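Local coordinates for thiamine pyrophosphokinase (Saccharomyces cerevisiae, PDB 1IG0), which catalyses the transfer of diphosphate from ATP to thiamine, giving thiamine diphosphate and AMP, and is yeast's only enzyme making this cofactor, at residues B[31-36]-B[183-188]. Sequence-based numbering, arbitrary orientation.
Sequences IHPNED and PISLLA
P33 turns a face of its five-membered ring to S185, with the CB-CG side nearest. Following the proline outward, CB stands 3.9 Å from the S185 CB, and CG, one bond further, sits 3.7 Å from the S185 OG and is its nearest neighbour across the contact. The ring then turns back toward its own backbone, where the P33 CD is more distant, 4.6 Å from the S185 OG. On the strand side, the S185 hydroxyl is swung anti to the backbone N (chi1 -176°), which sets OG over the face of the P33 ring, nearest CB and CG. Proline suits the spot because it is compact, its phi is constrained by the ring, and it brings no amide hydrogen to bury; serine suits it because a side chain this short lets the two backbones approach to 5.8 Å between the CA atoms of P33 and S185.

Strand 184-189 is the last but one in the run of parallel strands in the large sheet of the alpha-beta-alpha catalytic domain, between strands 38-43 and 216-221. Residues 31-36 belong to the loop entering strand 38-43, and they lie over the sheet face that carries S185 and L187, while the CB of L186 points away from this loop.

Farther along, the contact becomes purely apolar. The CG of L187 lies anti to the backbone N (chi1 -172°), and from there the CD2 branch reaches the CG2 methyl of I31 at 4.2 Å. The L187 CD2 also lies 4.4 Å from the I31 CA. Although the CB of I31 points away from the strand, branching at CB gives it a second methyl to offer L187. I58 of helix 52-61 touches both residues, and H62 touches both P33 and L187.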
loop_
_atom_site.group_PDB
_atom_site.type_symbol
_atom_site.label_atom_id
_atom_site.label_comp_id
_atom_site.label_asym_id
_atom_site.label_seq_id
_atom_site.Cartn_x
_atom_site.Cartn_y
_atom_site.Cartn_z
ATOM N N ILE B 31 3.536 -20.117 2.065
ATOM C CA ILE B 31 3.314 -20.176 3.505
ATOM C C ILE B 31 3.964 -21.400 4.139
ATOM O O ILE B 31 4.492 -21.327 5.248
ATOM C CB ILE B 31 1.805 -20.211 3.821
ATOM C CG1 ILE B 31 1.122 -18.980 3.221
ATOM C CG2 ILE B 31 1.584 -20.260 5.328
ATOM C CD1 ILE B 31 -0.393 -19.021 3.293
ATOM N N HIS B 32 3.916 -22.525 3.433
ATOM C CA HIS B 32 4.493 -23.770 3.930
ATOM C C HIS B 32 5.790 -24.082 3.182
ATOM O O HIS B 32 5.772 -24.657 2.094
ATOM C CB HIS B 32 3.474 -24.907 3.760
ATOM C CG HIS B 32 3.894 -26.210 4.368
ATOM N ND1 HIS B 32 2.986 -27.175 4.750
ATOM C CD2 HIS B 32 5.119 -26.721 4.640
ATOM C CE1 HIS B 32 3.631 -28.222 5.231
ATOM N NE2 HIS B 32 4.927 -27.972 5.175
ATOM N N PRO B 33 6.938 -23.699 3.767
ATOM C CA PRO B 33 8.267 -23.917 3.187
ATOM C C PRO B 33 8.514 -25.377 2.809
ATOM O O PRO B 33 7.976 -26.290 3.436
ATOM C CB PRO B 33 9.206 -23.455 4.299
ATOM C CG PRO B 33 8.410 -22.397 4.994
ATOM C CD PRO B 33 7.048 -23.034 5.077
ATOM N N ASN B 34 9.332 -25.593 1.785
ATOM C CA ASN B 34 9.650 -26.945 1.347
ATOM C C ASN B 34 10.692 -27.537 2.290
ATOM O O ASN B 34 11.508 -26.813 2.861
ATOM C CB ASN B 34 10.176 -26.929 -0.091
ATOM C CG ASN B 34 9.160 -26.374 -1.075
ATOM O OD1 ASN B 34 8.001 -26.790 -1.088
ATOM N ND2 ASN B 34 9.594 -25.438 -1.912
ATOM N N GLU B 35 10.661 -28.856 2.448
ATOM C CA GLU B 35 11.578 -29.547 3.346
ATOM C C GLU B 35 13.073 -29.296 3.157
ATOM O O GLU B 35 13.820 -29.274 4.134
ATOM C CB GLU B 35 11.324 -31.061 3.300
ATOM C CG GLU B 35 10.648 -31.587 2.035
ATOM C CD GLU B 35 9.131 -31.562 2.126
ATOM O OE1 GLU B 35 8.537 -30.473 1.982
ATOM O OE2 GLU B 35 8.532 -32.636 2.353
ATOM N N ASP B 36 13.510 -29.096 1.917
ATOM C CA ASP B 36 14.931 -28.900 1.628
ATOM C C ASP B 36 15.451 -27.466 1.754
ATOM O O ASP B 36 16.660 -27.243 1.713
ATOM C CB ASP B 36 15.245 -29.412 0.219
ATOM C CG ASP B 36 16.726 -29.691 0.007
ATOM O OD1 ASP B 36 17.564 -29.105 0.726
ATOM O OD2 ASP B 36 17.056 -30.492 -0.895
ATOM N N PRO B 183 17.985 -22.016 -0.674
ATOM C CA PRO B 183 16.898 -21.033 -0.688
ATOM C C PRO B 183 16.366 -20.729 0.707
ATOM O O PRO B 183 16.410 -21.578 1.595
ATOM C CB PRO B 183 15.843 -21.701 -1.565
ATOM C CG PRO B 183 16.667 -22.528 -2.508
ATOM C CD PRO B 183 17.682 -23.141 -1.574
ATOM N N ILE B 184 15.863 -19.514 0.889
ATOM C CA ILE B 184 15.305 -19.101 2.170
ATOM C C ILE B 184 13.865 -18.649 1.971
ATOM O O ILE B 184 13.614 -17.583 1.406
ATOM C CB ILE B 184 16.099 -17.930 2.790
ATOM C CG1 ILE B 184 17.549 -18.349 3.032
ATOM C CG2 ILE B 184 15.453 -17.498 4.103
ATOM C CD1 ILE B 184 18.430 -17.228 3.570
ATOM N N SER B 185 12.922 -19.470 2.419
ATOM C CA SER B 185 11.510 -19.131 2.307
ATOM C C SER B 185 11.215 -18.121 3.411
ATOM O O SER B 185 11.248 -18.455 4.596
ATOM C CB SER B 185 10.640 -20.376 2.482
ATOM O OG SER B 185 9.272 -20.062 2.292
ATOM N N LEU B 186 10.930 -16.886 3.011
ATOM C CA LEU B 186 10.671 -15.809 3.959
ATOM C C LEU B 186 9.227 -15.307 3.945
ATOM O O LEU B 186 8.741 -14.806 2.932
ATOM C CB LEU B 186 11.625 -14.650 3.662
ATOM C CG LEU B 186 11.557 -13.369 4.493
ATOM C CD1 LEU B 186 11.905 -13.666 5.944
ATOM C CD2 LEU B 186 12.521 -12.345 3.904
ATOM N N LEU B 187 8.549 -15.448 5.080
ATOM C CA LEU B 187 7.169 -14.994 5.218
ATOM C C LEU B 187 7.189 -13.807 6.175
ATOM O O LEU B 187 7.667 -13.924 7.302
ATOM C CB LEU B 187 6.291 -16.115 5.782
ATOM C CG LEU B 187 4.781 -15.861 5.801
ATOM C CD1 LEU B 187 4.270 -15.678 4.376
ATOM C CD2 LEU B 187 4.075 -17.029 6.472
ATOM N N ALA B 188 6.671 -12.667 5.729
ATOM C CA ALA B 188 6.676 -11.466 6.558
ATOM C C ALA B 188 5.305 -11.003 7.033
ATOM O O ALA B 188 4.328 -11.016 6.283
ATOM C CB ALA B 188 7.374 -10.331 5.813
#